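PDB 7BVF: probable arabinosyltransferase B from Mycobacterium tuberculosis H37Rv, which polymerises arabinose into the arabinan of the cell-wall arabinogalactan, acting as a membrane-embedded arabinosyltransferase. Local coordinates for residues 276-281 / 383-388; 285-290 / 390-395; 158-163 / 171-176. All coordinates share one frame; numbering follows the deposited sequence.

Contact 1: 276-281 / 383-388; sequences FTLTDA and AYWAAA
Thr279 and Trp385 meet where two helices of the GT-C-type membrane domain, 278-293 and 381-395, pack near the start of the first, which is predicted to span the membrane. Thr279 is the side chain to follow. Its CB stands back from the other helix, 5.1 Å from the CB of Ala388, and there the side chain forks. With chi1 at -52°, OG1 is anti to the carbonyl carbon, and the methyl CG2 is anti to the backbone N. CG2 reaches the CB of Ala388 at 3.6 Å, a methyl-on-methyl contact, and also brushes the carbonyl O of Tyr384. OG1 takes the other direction, over one face of the Trp385 indole and toward its rim. This is van der Waals packing, with no hydrogen bond between the two segments. Helix 353-369 closes the group, since its Trp362 touches both Thr279 and Ala388. The next residue, Asp280, binds helix 353-369 by polar means, through a salt bridge to Arg367 and a hydrogen bond from NE1 of Trp362. Nearer the exposed margin, Leu278 meets the indole at its edge instead of its face, with its CD2 4.2 Å from CZ2 of Trp385.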
# COMPACT_ATOMS: atom_id res chain seq x y z
N PHE A 276 31.76 40.48 -2.39
CA PHE A 276 31.27 39.52 -3.37
C PHE A 276 32.22 38.33 -3.37
O PHE A 276 33.44 38.49 -3.21
CB PHE A 276 31.18 40.13 -4.76
CG PHE A 276 30.30 39.36 -5.70
CD1 PHE A 276 28.93 39.39 -5.56
CD2 PHE A 276 30.85 38.62 -6.72
CE1 PHE A 276 28.12 38.69 -6.42
CE2 PHE A 276 30.05 37.91 -7.59
CZ PHE A 276 28.68 37.95 -7.44
N THR A 277 31.67 37.13 -3.54
CA THR A 277 32.45 35.92 -3.34
C THR A 277 32.14 34.91 -4.44
O THR A 277 31.09 34.96 -5.10
CB THR A 277 32.15 35.31 -1.96
OG1 THR A 277 32.02 36.36 -1.01
CG2 THR A 277 33.29 34.41 -1.52
N LEU A 278 33.08 33.99 -4.64
CA LEU A 278 32.90 32.91 -5.60
C LEU A 278 31.66 32.09 -5.28
O LEU A 278 30.98 31.60 -6.20
CB LEU A 278 34.13 32.02 -5.63
CG LEU A 278 34.28 31.05 -6.79
CD1 LEU A 278 34.46 31.80 -8.10
CD2 LEU A 278 35.44 30.11 -6.55
N THR A 279 31.33 31.93 -4.00
CA THR A 279 30.11 31.22 -3.63
C THR A 279 28.88 31.95 -4.15
O THR A 279 27.95 31.33 -4.68
CB THR A 279 30.04 31.06 -2.12
OG1 THR A 279 31.26 30.49 -1.64
CG2 THR A 279 28.90 30.14 -1.75
N ASP A 280 28.85 33.28 -4.00
CA ASP A 280 27.73 34.06 -4.51
C ASP A 280 27.63 33.96 -6.02
O ASP A 280 26.53 33.83 -6.57
CB ASP A 280 27.89 35.52 -4.09
CG ASP A 280 28.07 35.68 -2.60
OD1 ASP A 280 27.36 34.98 -1.85
OD2 ASP A 280 28.93 36.48 -2.19
N ALA A 281 28.77 34.03 -6.71
CA ALA A 281 28.76 33.89 -8.16
C ALA A 281 28.18 32.54 -8.58
O ALA A 281 27.33 32.47 -9.48
CB ALA A 281 30.16 34.08 -8.72
N ALA A 383 31.88 25.42 5.20
CA ALA A 383 30.52 25.66 5.69
C ALA A 383 29.70 26.46 4.69
O ALA A 383 28.53 26.14 4.44
CB ALA A 383 30.58 26.37 7.04
N TYR A 384 30.29 27.51 4.11
CA TYR A 384 29.58 28.29 3.11
C TYR A 384 29.28 27.46 1.87
O TYR A 384 28.19 27.55 1.31
CB TYR A 384 30.38 29.53 2.75
CG TYR A 384 30.17 30.66 3.72
CD1 TYR A 384 29.23 31.65 3.48
CD2 TYR A 384 30.90 30.73 4.90
CE1 TYR A 384 29.03 32.67 4.38
CE2 TYR A 384 30.70 31.75 5.80
CZ TYR A 384 29.77 32.72 5.53
OH TYR A 384 29.57 33.74 6.43
N TRP A 385 30.23 26.63 1.44
CA TRP A 385 29.98 25.79 0.28
C TRP A 385 28.90 24.76 0.57
O TRP A 385 28.07 24.46 -0.30
CB TRP A 385 31.27 25.12 -0.17
CG TRP A 385 32.12 26.03 -0.98
CD1 TRP A 385 33.25 26.67 -0.58
CD2 TRP A 385 31.91 26.41 -2.35
NE1 TRP A 385 33.76 27.43 -1.60
CE2 TRP A 385 32.95 27.28 -2.70
CE3 TRP A 385 30.94 26.09 -3.30
CZ2 TRP A 385 33.06 27.84 -3.97
CZ3 TRP A 385 31.05 26.65 -4.55
CH2 TRP A 385 32.10 27.51 -4.88
N ALA A 386 28.87 24.21 1.79
CA ALA A 386 27.83 23.26 2.15
C ALA A 386 26.46 23.92 2.14
O ALA A 386 25.49 23.35 1.61
CB ALA A 386 28.12 22.65 3.51
N ALA A 387 26.35 25.11 2.72
CA ALA A 387 25.08 25.83 2.71
C ALA A 387 24.61 26.10 1.29
O ALA A 387 23.46 25.84 0.94
CB ALA A 387 25.20 27.13 3.50
N ALA A 388 25.51 26.61 0.44
CA ALA A 388 25.15 26.92 -0.94
C ALA A 388 24.68 25.68 -1.68
O ALA A 388 23.63 25.69 -2.34
CB ALA A 388 26.34 27.54 -1.66

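Contact 2: 285-290 / 390-395; sequences FGFLLW and VLLTAW
Phe287 is the main bump of this interface, and Leu391, Leu392 and Trp395 shape the hollow that takes it. Its ring reaches across from segment 285-290 and is gripped differently on each side. Over one face lies the methyl CD2 of Leu392, 4.2 Å from the ring centroid and 25° off the normal, a CH-pi contact. At the rim, CE2 of Phe287 touches CD2 of Leu391 at 4.2 Å. A second rim atom, CE1, points into the face of the Trp395 indole and comes to 3.5 Å from its CD1. The result is a T-shaped pair in which Phe287 gives the edge and the five-membered ring gives the face, with centroids 5.2 Å apart and planes at 70°. The CA-CB bond of Trp395 already points toward segment 285-290.

A second, shallower fit runs the other way. Gly286 has no side chain, and the end of Leu392 settles over this smooth patch of backbone, CD2 lying 4.4 Å from the carbonyl O of Gly286. Leu355 and Leu359 of helix 353-369 also touch Phe287, and one turn further along, Trp290 NE1 donates a hydrogen bond to the carbonyl O of Met396. Over these two segments the axes are 11.1 Å apart and cross at only -15°, spaced by large apolar side chains: near-parallel helix packing within the membrane domain of a GT-C-type glycosyltransferase.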
# COMPACT_ATOMS: atom_id res chain seq x y z
N PHE A 285 24.65 32.06 -10.67
CA PHE A 285 24.67 31.40 -11.97
C PHE A 285 23.81 30.14 -11.98
O PHE A 285 23.08 29.89 -12.94
CB PHE A 285 26.11 31.07 -12.37
CG PHE A 285 26.22 30.28 -13.63
CD1 PHE A 285 25.86 30.84 -14.85
CD2 PHE A 285 26.69 28.98 -13.61
CE1 PHE A 285 25.97 30.11 -16.02
CE2 PHE A 285 26.80 28.25 -14.78
CZ PHE A 285 26.44 28.81 -15.98
N GLY A 286 23.87 29.35 -10.91
CA GLY A 286 23.07 28.14 -10.83
C GLY A 286 21.60 28.38 -10.60
O GLY A 286 20.81 27.45 -10.79
N PHE A 287 21.21 29.58 -10.17
CA PHE A 287 19.79 29.92 -10.14
C PHE A 287 19.32 30.39 -11.51
O PHE A 287 18.27 29.97 -11.99
CB PHE A 287 19.52 31.00 -9.09
CG PHE A 287 19.08 30.45 -7.76
CD1 PHE A 287 17.80 29.97 -7.59
CD2 PHE A 287 19.95 30.42 -6.69
CE1 PHE A 287 17.40 29.46 -6.38
CE2 PHE A 287 19.55 29.91 -5.48
CZ PHE A 287 18.28 29.43 -5.33
N LEU A 288 20.11 31.26 -12.15
CA LEU A 288 19.70 31.79 -13.45
C LEU A 288 19.70 30.72 -14.53
O LEU A 288 18.89 30.80 -15.47
CB LEU A 288 20.62 32.94 -13.86
CG LEU A 288 20.51 34.21 -13.02
CD1 LEU A 288 21.28 35.34 -13.68
CD2 LEU A 288 19.06 34.60 -12.82
N LEU A 289 20.57 29.72 -14.43
CA LEU A 289 20.58 28.65 -15.43
C LEU A 289 19.39 27.73 -15.25
O LEU A 289 18.74 27.35 -16.23
CB LEU A 289 21.89 27.88 -15.33
CG LEU A 289 22.15 26.75 -16.33
CD1 LEU A 289 22.45 27.32 -17.70
CD2 LEU A 289 23.30 25.90 -15.84
N TRP A 290 19.09 27.35 -14.01
CA TRP A 290 17.96 26.48 -13.73
C TRP A 290 16.63 27.16 -14.00
O TRP A 290 15.64 26.47 -14.26
CB TRP A 290 18.01 26.00 -12.29
CG TRP A 290 17.11 24.84 -12.01
CD1 TRP A 290 15.95 24.87 -11.31
CD2 TRP A 290 17.31 23.49 -12.42
NE1 TRP A 290 15.40 23.61 -11.26
CE2 TRP A 290 16.22 22.75 -11.93
CE3 TRP A 290 18.30 22.83 -13.15
CZ2 TRP A 290 16.09 21.39 -12.15
CZ3 TRP A 290 18.16 21.48 -13.36
CH2 TRP A 290 17.07 20.77 -12.87
N VAL A 390 23.58 22.72 -0.55
CA VAL A 390 22.34 22.13 -0.06
C VAL A 390 21.15 23.00 -0.43
O VAL A 390 20.08 22.48 -0.78
CB VAL A 390 22.42 21.88 1.46
CG1 VAL A 390 21.11 21.34 1.97
CG2 VAL A 390 23.53 20.91 1.76
N LEU A 391 21.31 24.32 -0.40
CA LEU A 391 20.24 25.20 -0.85
C LEU A 391 19.90 24.94 -2.31
O LEU A 391 18.72 24.86 -2.67
CB LEU A 391 20.64 26.66 -0.65
CG LEU A 391 19.74 27.75 -1.24
CD1 LEU A 391 18.55 28.03 -0.35
CD2 LEU A 391 20.54 29.01 -1.47
N LEU A 392 20.92 24.79 -3.16
CA LEU A 392 20.66 24.52 -4.57
C LEU A 392 19.95 23.18 -4.76
O LEU A 392 18.94 23.10 -5.46
CB LEU A 392 21.97 24.55 -5.36
CG LEU A 392 22.42 25.92 -5.83
CD1 LEU A 392 23.61 25.79 -6.75
CD2 LEU A 392 21.29 26.64 -6.52
N THR A 393 20.49 22.11 -4.17
CA THR A 393 19.90 20.79 -4.42
C THR A 393 18.57 20.58 -3.70
O THR A 393 17.89 19.60 -4.00
CB THR A 393 20.87 19.68 -4.02
OG1 THR A 393 20.97 19.61 -2.60
CG2 THR A 393 22.23 19.91 -4.62
N ALA A 394 18.19 21.46 -2.78
CA ALA A 394 16.85 21.39 -2.21
C ALA A 394 15.87 22.35 -2.86
O ALA A 394 14.66 22.16 -2.74
CB ALA A 394 16.90 21.67 -0.70
N TRP A 395 16.36 23.38 -3.55
CA TRP A 395 15.50 24.29 -4.29
C TRP A 395 15.27 23.85 -5.73
O TRP A 395 14.31 24.30 -6.36
CB TRP A 395 16.12 25.69 -4.29
CG TRP A 395 15.16 26.81 -4.55
CD1 TRP A 395 14.73 27.26 -5.76
CD2 TRP A 395 14.53 27.63 -3.56
NE1 TRP A 395 13.86 28.30 -5.59
CE2 TRP A 395 13.72 28.55 -4.25
CE3 TRP A 395 14.57 27.67 -2.17
CZ2 TRP A 395 12.96 29.50 -3.59
CZ3 TRP A 395 13.81 28.61 -1.52
CH2 TRP A 395 13.01 29.52 -2.22

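Contact 3: 158-163 / 171-176; sequences FANFVG and PLRSGF
Residues 158-161 and 171-175 run side by side in nearly opposite directions, 156° apart, yet neither is a regular strand. The backbones come close at Asn160 and Arg173, whose CA atoms are 4.0 Å apart, but the ladder of bonds expected of paired strands is absent. A single weak hydrogen bond joins them, from Phe161 N to Leu172 O at 3.1 Å, and the same oxygen receives a CA-H...O contact from Asn160 CA. Asn160 and Leu172 both have positive phi, in the left-handed helical region, a kink in each segment that breaks any regular pairing.

Among the side chains, Arg173 and Phe158 carry the contact. The chain of Arg173 is extended as far as NE, and chi4 of -94° then turns CZ to Phe158, where NH1 lies above one face of the ring, toward the rim and 3.3 Å from CG. The two planes are turned 39° from each other, so the groups overlap at a slant, and CB of Phe158 sits over the centre of the guanidinium. CA of Gly175 borders the same ring at its edge, 3.4 Å from CD1 of Phe158. On the inner side, CB of Ala159 packs against CB of Ser174 at 3.9 Å. The hydroxyl of Ser174 donates to the carbonyl O of Ile132 in strand 131-136, while the ring of Phe161 leads away from 171-176 onto Leu133 and Val135 of that strand. The arrangement is an irregular, hairpin-like loop laid against a strand of the concanavalin-like domain.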
# COMPACT_ATOMS: atom_id res chain seq x y z
N PHE A 158 -42.15 17.61 -4.37
CA PHE A 158 -43.51 17.14 -4.60
C PHE A 158 -43.99 17.48 -6.01
O PHE A 158 -43.41 18.32 -6.70
CB PHE A 158 -44.43 17.74 -3.54
CG PHE A 158 -43.80 17.82 -2.18
CD1 PHE A 158 -43.43 16.66 -1.52
CD2 PHE A 158 -43.54 19.03 -1.58
CE1 PHE A 158 -42.83 16.72 -0.28
CE2 PHE A 158 -42.94 19.09 -0.34
CZ PHE A 158 -42.59 17.93 0.31
N ALA A 159 -45.07 16.82 -6.44
CA ALA A 159 -45.48 16.82 -7.84
C ALA A 159 -46.92 17.24 -8.12
O ALA A 159 -47.21 17.59 -9.27
CB ALA A 159 -45.26 15.44 -8.47
N ASN A 160 -47.83 17.14 -7.16
CA ASN A 160 -49.08 17.92 -7.14
C ASN A 160 -49.81 18.08 -8.48
O ASN A 160 -49.91 19.20 -8.98
CB ASN A 160 -48.81 19.31 -6.57
CG ASN A 160 -50.08 20.07 -6.25
OD1 ASN A 160 -51.17 19.50 -6.24
ND2 ASN A 160 -49.95 21.36 -5.99
N PHE A 161 -50.30 17.00 -9.08
CA PHE A 161 -51.17 17.16 -10.25
C PHE A 161 -52.46 17.85 -9.81
O PHE A 161 -53.29 17.26 -9.12
CB PHE A 161 -51.52 15.82 -10.90
CG PHE A 161 -50.36 15.12 -11.57
CD1 PHE A 161 -49.06 15.58 -11.43
CD2 PHE A 161 -50.59 14.02 -12.36
CE1 PHE A 161 -48.02 14.92 -12.05
CE2 PHE A 161 -49.55 13.36 -12.98
CZ PHE A 161 -48.26 13.81 -12.83
N VAL A 162 -52.63 19.12 -10.21
CA VAL A 162 -53.88 19.81 -9.90
C VAL A 162 -55.03 19.18 -10.67
O VAL A 162 -54.84 18.53 -11.71
CB VAL A 162 -53.75 21.31 -10.20
CG1 VAL A 162 -54.91 22.09 -9.62
CG2 VAL A 162 -52.45 21.85 -9.66
N GLY A 163 -56.24 19.35 -10.15
CA GLY A 163 -57.39 18.75 -10.79
C GLY A 163 -57.76 17.40 -10.20
O GLY A 163 -58.48 17.33 -9.20
N PRO A 171 -55.60 15.20 -3.48
CA PRO A 171 -55.42 15.79 -4.82
C PRO A 171 -54.14 15.37 -5.53
O PRO A 171 -53.45 16.19 -6.14
CB PRO A 171 -55.44 17.29 -4.52
CG PRO A 171 -54.89 17.40 -3.15
CD PRO A 171 -55.35 16.18 -2.41
N LEU A 172 -53.82 14.08 -5.47
CA LEU A 172 -52.69 13.48 -6.18
C LEU A 172 -51.41 14.29 -6.02
O LEU A 172 -50.89 14.88 -6.96
CB LEU A 172 -53.01 13.28 -7.67
CG LEU A 172 -53.95 12.13 -8.01
CD1 LEU A 172 -54.24 12.11 -9.50
CD2 LEU A 172 -53.32 10.82 -7.58
N ARG A 173 -50.92 14.32 -4.79
CA ARG A 173 -49.62 14.90 -4.51
C ARG A 173 -48.58 13.79 -4.34
O ARG A 173 -48.92 12.61 -4.22
CB ARG A 173 -49.67 15.77 -3.25
CG ARG A 173 -48.65 16.88 -3.24
CD ARG A 173 -49.04 17.97 -2.27
NE ARG A 173 -48.19 19.15 -2.40
CZ ARG A 173 -47.10 19.37 -1.67
NH1 ARG A 173 -46.72 18.49 -0.75
NH2 ARG A 173 -46.39 20.47 -1.86
N SER A 174 -47.32 14.18 -4.36
CA SER A 174 -46.22 13.25 -4.15
C SER A 174 -45.35 13.72 -2.99
O SER A 174 -45.68 14.67 -2.28
CB SER A 174 -45.38 13.09 -5.40
OG SER A 174 -44.10 12.60 -5.05
N GLY A 175 -44.22 13.04 -2.80
CA GLY A 175 -43.43 13.26 -1.61
C GLY A 175 -41.93 13.21 -1.82
O GLY A 175 -41.39 13.85 -2.72
N PHE A 176 -41.26 12.42 -0.98
CA PHE A 176 -39.81 12.36 -0.89
C PHE A 176 -39.25 13.73 -0.51
O PHE A 176 -38.66 14.42 -1.36
CB PHE A 176 -39.20 11.87 -2.20
CG PHE A 176 -39.73 10.53 -2.63
CD1 PHE A 176 -39.92 9.52 -1.70
CD2 PHE A 176 -40.04 10.28 -3.95
CE1 PHE A 176 -40.40 8.29 -2.08
CE2 PHE A 176 -40.53 9.05 -4.34
CZ PHE A 176 -40.71 8.05 -3.40

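How the contacts relate
Contacts 1 and 2 are successive levels of one interface: both join helices 278-293 and 381-395, with centres about 12 Å apart. Contact 1, at the outer end, is partly buried and mixes small methyls and a hydroxyl with an indole; contact 2, further in, is buried and built from large apolar and aromatic groups. Contact 3 belongs to another part of the protein, its centre about 80 Å from that of contact 1 and about 70 Å from that of contact 2. There two segments of a single long loop meet near the surface of the concanavalin-like domain. The helix pair has no hydrogen bond across either contact, whereas the loop segments combine a weak backbone bond with a charged side chain over an aromatic ring.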